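Local coordinates for protein geranyl diphosphate synthase small subunit (Antirrhinum majus, PDB 3QKC) that probably serves as the regulatory, non-catalytic partner of a large subunit in making geranyl diphosphate from dimethylallyl and isopentenyl diphosphates, at residues Tyr174-Lys179 and Leu219-Ser224; Val212-Gly217 and Lys231-Leu236. All blocks are in the same frame, centred on the assembly; numbering follows the deposited sequence.

Both interactions lie in the run of helices 169-195, 199-219 and 227-241 near the C-terminal end of an all-helical chain. Helix 199-219 is their common element: interaction 2 pairs its body with helix 227-241, whereas interaction 1 sets the loop that follows it against helix 169-195. Each contact is largely buried, but interaction 2 buries about twice the surface, with aliphatic groups of Thr214, Val215 and Leu233 in helix-to-helix packing. Interaction 1 depends on one loop lysine, whose aliphatic part meets Cys176 while its amine heads for a charged neighbourhood. Neither has a hydrogen bond across it. The two meet where Cys176 SG lies 3.3 Å from Gly217 C, at a glycine without a side chain.

Interaction 1 (Tyr174-Lys179 and Leu219-Ser224); sequences YVCKKK and LGKNRS
Lys221 reaches from the loop after helix 199-219 to Val175 and Cys176 on helix 169-195, within the all-helical isoprenyl diphosphate synthase fold. Its chain passes obliquely over the helix surface, and its far half makes the contact. The thiol of Cys176 points at the aliphatic part, with SG 4.2 Å from Lys221 CD, a loose contact. Cysteine is small enough to sit here while also packing on Leu218.

Farther along, the lysine is extended through its last two torsions (chi4 -176°), which carries the amine past the sulfur toward Val175. There CG1 of Val175 is 4.4 Å from Lys221 NZ; the branched valine also touches His159 and Glu160 of helix 153-160. The amines Lys221 NZ and Lys179 NZ lie 5.4 Å apart, gathered round the carboxylate of Glu160. Outside the two segments, Glu160 forms a salt bridge with Lys179 and only a long, weak ion pair with Lys221; its negative charge probably offsets their proximity.

Just after the lysine, Asn222 is the first residue to leave helical backbone angles, its positive phi (61°) turning the chain away. Its amide folds back, and Asn222 ND2 donates in the carbonyl plane to a lone pair of Leu219 O at 3.3 Å.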
loop_
_atom_site.group_PDB
_atom_site.type_symbol
_atom_site.label_atom_id
_atom_site.label_comp_id
_atom_site.label_asym_id
_atom_site.label_seq_id
_atom_site.Cartn_x
_atom_site.Cartn_y
_atom_site.Cartn_z
ATOM N N TYR A 174 4.761 -0.786 23.945
ATOM C CA TYR A 174 4.959 0.083 22.785
ATOM C C TYR A 174 4.659 -0.646 21.477
ATOM O O TYR A 174 4.039 -0.079 20.580
ATOM C CB TYR A 174 6.379 0.660 22.727
ATOM C CG TYR A 174 6.599 1.611 21.557
ATOM C CD1 TYR A 174 5.930 2.832 21.498
ATOM C CD2 TYR A 174 7.453 1.279 20.500
ATOM C CE1 TYR A 174 6.110 3.709 20.433
ATOM C CE2 TYR A 174 7.640 2.155 19.427
ATOM C CZ TYR A 174 6.959 3.371 19.404
ATOM O OH TYR A 174 7.135 4.258 18.357
ATOM N N VAL A 175 5.133 -1.884 21.375
ATOM C CA VAL A 175 4.880 -2.717 20.209
ATOM C C VAL A 175 3.375 -2.977 20.034
ATOM O O VAL A 175 2.867 -2.905 18.909
ATOM C CB VAL A 175 5.722 -4.022 20.258
ATOM C CG1 VAL A 175 5.187 -5.067 19.277
ATOM C CG2 VAL A 175 7.200 -3.712 19.980
ATOM N N CYS A 176 2.666 -3.237 21.140
ATOM C CA CYS A 176 1.217 -3.459 21.117
ATOM C C CYS A 176 0.436 -2.229 20.683
ATOM O O CYS A 176 -0.519 -2.319 19.903
ATOM C CB CYS A 176 0.719 -3.935 22.474
ATOM S SG CYS A 176 1.203 -5.627 22.851
ATOM N N LYS A 177 0.861 -1.081 21.191
ATOM C CA LYS A 177 0.333 0.201 20.799
ATOM C C LYS A 177 0.540 0.479 19.314
ATOM O O LYS A 177 -0.334 1.040 18.657
ATOM C CB LYS A 177 0.990 1.305 21.639
ATOM C CG LYS A 177 0.402 2.682 21.417
ATOM C CD LYS A 177 1.070 3.740 22.296
ATOM C CE LYS A 177 1.260 5.047 21.522
ATOM N NZ LYS A 177 1.910 6.103 22.387
ATOM N N LYS A 178 1.695 0.103 18.782
ATOM C CA LYS A 178 1.991 0.419 17.389
ATOM C C LYS A 178 1.317 -0.548 16.409
ATOM O O LYS A 178 0.989 -0.168 15.291
ATOM C CB LYS A 178 3.504 0.503 17.141
ATOM C CG LYS A 178 4.035 1.961 16.966
ATOM C CD LYS A 178 3.578 2.908 18.099
ATOM C CE LYS A 178 3.738 4.410 17.732
ATOM N NZ LYS A 178 2.642 4.943 16.834
ATOM N N LYS A 179 1.106 -1.780 16.834
ATOM C CA LYS A 179 0.496 -2.778 15.961
ATOM C C LYS A 179 -1.006 -2.854 16.211
ATOM O O LYS A 179 -1.776 -2.205 15.512
ATOM C CB LYS A 179 1.199 -4.126 16.122
ATOM C CG LYS A 179 2.678 -4.068 15.753
ATOM C CD LYS A 179 3.379 -5.392 16.041
ATOM C CE LYS A 179 2.813 -6.524 15.218
ATOM N NZ LYS A 179 3.302 -7.862 15.696
ATOM N N LEU A 219 -3.170 -8.555 25.682
ATOM C CA LEU A 219 -3.789 -9.857 25.919
ATOM C C LEU A 219 -3.135 -10.936 25.073
ATOM O O LEU A 219 -2.923 -12.046 25.546
ATOM C CB LEU A 219 -5.288 -9.801 25.626
ATOM C CG LEU A 219 -6.270 -9.576 26.777
ATOM C CD1 LEU A 219 -5.956 -8.331 27.597
ATOM C CD2 LEU A 219 -7.685 -9.506 26.214
ATOM N N GLY A 220 -2.802 -10.587 23.830
ATOM C CA GLY A 220 -2.131 -11.493 22.890
ATOM C C GLY A 220 -0.694 -11.850 23.248
ATOM O O GLY A 220 -0.067 -12.676 22.573
ATOM N N LYS A 221 -0.169 -11.201 24.291
ATOM C CA LYS A 221 1.094 -11.577 24.924
ATOM C C LYS A 221 0.826 -12.523 26.087
ATOM O O LYS A 221 1.544 -13.508 26.283
ATOM C CB LYS A 221 1.849 -10.333 25.411
ATOM C CG LYS A 221 3.091 -9.966 24.589
ATOM C CD LYS A 221 2.768 -9.552 23.151
ATOM C CE LYS A 221 4.047 -9.414 22.344
ATOM N NZ LYS A 221 3.800 -8.927 20.965
ATOM N N ASN A 222 -0.215 -12.194 26.853
ATOM C CA ASN A 222 -0.731 -13.006 27.962
ATOM C C ASN A 222 0.257 -13.270 29.106
ATOM O O ASN A 222 0.073 -14.209 29.891
ATOM C CB ASN A 222 -1.341 -14.320 27.441
ATOM C CG ASN A 222 -2.570 -14.748 28.231
ATOM O OD1 ASN A 222 -2.525 -15.720 28.987
ATOM N ND2 ASN A 222 -3.673 -14.019 28.061
ATOM N N ARG A 223 1.289 -12.434 29.213
ATOM C CA ARG A 223 2.317 -12.613 30.250
ATOM C C ARG A 223 1.994 -11.996 31.619
ATOM O O ARG A 223 2.844 -11.985 32.523
ATOM C CB ARG A 223 3.693 -12.168 29.745
ATOM C CG ARG A 223 4.629 -13.335 29.465
ATOM C CD ARG A 223 4.330 -14.046 28.135
ATOM N NE ARG A 223 4.331 -15.507 28.289
ATOM C CZ ARG A 223 5.410 -16.256 28.525
ATOM N NH1 ARG A 223 6.613 -15.703 28.643
ATOM N NH2 ARG A 223 5.282 -17.573 28.650
ATOM N N SER A 224 0.766 -11.492 31.759
ATOM C CA SER A 224 0.205 -11.053 33.049
ATOM C C SER A 224 0.902 -9.878 33.756
ATOM O O SER A 224 0.313 -9.271 34.650
ATOM C CB SER A 224 0.021 -12.242 34.016
ATOM O OG SER A 224 -1.218 -12.905 33.802
#

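Interaction 2 (Val212-Gly217 and Lys231-Leu236)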
loop_
_atom_site.group_PDB
_atom_site.type_symbol
_atom_site.label_atom_id
_atom_site.label_comp_id
_atom_site.label_asym_id
_atom_site.label_seq_id
_atom_site.Cartn_x
_atom_site.Cartn_y
_atom_site.Cartn_z
ATOM N N VAL A 212 -8.215 0.373 23.283
ATOM C CA VAL A 212 -8.683 -1.015 23.155
ATOM C C VAL A 212 -7.783 -1.902 22.285
ATOM O O VAL A 212 -7.657 -3.097 22.553
ATOM C CB VAL A 212 -10.164 -1.110 22.701
ATOM C CG1 VAL A 212 -11.083 -0.558 23.806
ATOM C CG2 VAL A 212 -10.403 -0.395 21.374
ATOM N N GLY A 213 -7.148 -1.319 21.265
ATOM C CA GLY A 213 -6.203 -2.053 20.433
ATOM C C GLY A 213 -4.942 -2.415 21.180
ATOM O O GLY A 213 -4.435 -3.547 21.069
ATOM N N THR A 214 -4.426 -1.457 21.960
ATOM C CA THR A 214 -3.310 -1.742 22.853
ATOM C C THR A 214 -3.669 -2.863 23.846
ATOM O O THR A 214 -2.875 -3.785 24.062
ATOM C CB THR A 214 -2.830 -0.482 23.593
ATOM O OG1 THR A 214 -2.459 0.522 22.635
ATOM C CG2 THR A 214 -1.635 -0.802 24.492
ATOM N N VAL A 215 -4.859 -2.794 24.437
ATOM C CA VAL A 215 -5.335 -3.880 25.317
ATOM C C VAL A 215 -5.392 -5.229 24.575
ATOM O O VAL A 215 -4.888 -6.226 25.071
ATOM C CB VAL A 215 -6.683 -3.536 25.985
ATOM C CG1 VAL A 215 -7.336 -4.786 26.624
ATOM C CG2 VAL A 215 -6.484 -2.428 27.019
ATOM N N GLN A 216 -5.953 -5.232 23.369
ATOM C CA GLN A 216 -6.029 -6.447 22.553
ATOM C C GLN A 216 -4.627 -7.002 22.254
ATOM O O GLN A 216 -4.381 -8.217 22.367
ATOM C CB GLN A 216 -6.817 -6.170 21.268
ATOM C CG GLN A 216 -7.716 -7.321 20.810
ATOM C CD GLN A 216 -9.002 -7.476 21.640
ATOM O OE1 GLN A 216 -9.033 -7.212 22.850
ATOM N NE2 GLN A 216 -10.067 -7.908 20.978
ATOM N N GLY A 217 -3.700 -6.110 21.911
ATOM C CA GLY A 217 -2.295 -6.469 21.802
ATOM C C GLY A 217 -1.717 -7.119 23.042
ATOM O O GLY A 217 -1.093 -8.182 22.953
ATOM N N LYS A 231 -6.283 -2.322 33.055
ATOM C CA LYS A 231 -7.367 -1.574 33.707
ATOM C C LYS A 231 -7.209 -0.060 33.514
ATOM O O LYS A 231 -8.184 0.650 33.278
ATOM C CB LYS A 231 -7.474 -1.915 35.200
ATOM C CG LYS A 231 -8.922 -1.956 35.699
ATOM C CD LYS A 231 -9.082 -1.514 37.156
ATOM C CE LYS A 231 -9.551 -0.062 37.263
ATOM N NZ LYS A 231 -10.861 0.174 36.563
ATOM N N GLU A 232 -5.972 0.419 33.616
ATOM C CA GLU A 232 -5.615 1.797 33.279
ATOM C C GLU A 232 -6.139 2.192 31.874
ATOM O O GLU A 232 -6.881 3.173 31.732
ATOM C CB GLU A 232 -4.090 1.939 33.381
ATOM C CG GLU A 232 -3.527 3.352 33.479
ATOM C CD GLU A 232 -2.041 3.367 33.881
ATOM O OE1 GLU A 232 -1.602 2.458 34.631
ATOM O OE2 GLU A 232 -1.310 4.294 33.456
ATOM N N LEU A 233 -5.786 1.410 30.850
ATOM C CA LEU A 233 -6.194 1.703 29.458
ATOM C C LEU A 233 -7.692 1.530 29.196
ATOM O O LEU A 233 -8.287 2.326 28.467
ATOM C CB LEU A 233 -5.370 0.895 28.442
ATOM C CG LEU A 233 -3.918 1.340 28.218
ATOM C CD1 LEU A 233 -3.057 0.157 27.825
ATOM C CD2 LEU A 233 -3.781 2.465 27.196
ATOM N N LYS A 234 -8.294 0.510 29.802
ATOM C CA LYS A 234 -9.747 0.307 29.716
ATOM C C LYS A 234 -10.536 1.510 30.225
ATOM O O LYS A 234 -11.576 1.858 29.661
ATOM C CB LYS A 234 -10.179 -0.946 30.482
ATOM C CG LYS A 234 -9.823 -2.248 29.786
ATOM C CD LYS A 234 -10.609 -3.413 30.355
ATOM C CE LYS A 234 -10.441 -4.638 29.475
ATOM N NZ LYS A 234 -11.460 -5.670 29.820
ATOM N N GLU A 235 -10.035 2.131 31.290
ATOM C CA GLU A 235 -10.666 3.314 31.879
ATOM C C GLU A 235 -10.609 4.500 30.926
ATOM O O GLU A 235 -11.584 5.234 30.797
ATOM C CB GLU A 235 -10.021 3.672 33.222
ATOM C CG GLU A 235 -10.345 2.683 34.330
ATOM C CD GLU A 235 -9.960 3.186 35.705
ATOM O OE1 GLU A 235 -10.870 3.312 36.553
ATOM O OE2 GLU A 235 -8.756 3.454 35.941
ATOM N N LEU A 236 -9.466 4.671 30.257
ATOM C CA LEU A 236 -9.311 5.716 29.246
ATOM C C LEU A 236 -10.245 5.494 28.061
ATOM O O LEU A 236 -10.783 6.453 27.501
ATOM C CB LEU A 236 -7.863 5.813 28.762
ATOM C CG LEU A 236 -6.811 6.342 29.733
ATOM C CD1 LEU A 236 -5.434 6.191 29.107
ATOM C CD2 LEU A 236 -7.076 7.799 30.129
#
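Leu233 packs against Thr214 and Val215 where helices 199-219 and 227-241, joined by a short loop, form an antiparallel helical hairpin. The local axes approach to 9.2 Å with their directions 154° apart. The backbones are nearest at Val215 and Leu233, with 7.0 Å between Val215 CA and Leu233 CA.

The apolar contacts all involve methyl or methylene groups. Leu233 meets both neighbours through different parts: its CB lies 3.8 Å from Val215 CG2, and the two side chains slide past each other in opposite directions. Its branch end turns instead to the threonine, with Leu233 CD1 3.7 Å from Thr214 CG2, the chains crossing at about a right angle. Leucine suits this place because it is long enough to serve two partners, and it also touches Tyr211 and, on helix 169-195, Glu173.

A mixed contact flanks this core. Val215 CG1, anti to the backbone N (chi1 166°), meets the aliphatic end of Lys234, 4.2 Å from its CE. Lysine fits this partly exposed margin: its methylenes pack on the valine while NZ continues to a hydrogen bond with Glu257 O in the C-terminal tail.

No hydrogen bond crosses between the two segments; the polar groups find partners elsewhere. Thr214 divides its two branches: OG1 returns to the backbone carbonyl of Leu210, one turn earlier, which satisfies the buried hydroxyl, while the methyl is given to the neighbouring helix. Along helix 227-241, charged residues occupy the exposed surface, as expected for an amphipathic helix. Glu232 pairs with Arg229, and one turn separates Lys231 from Glu235, where Lys231 NZ forms a salt bridge to Glu235 OE1 at 3.1 Å.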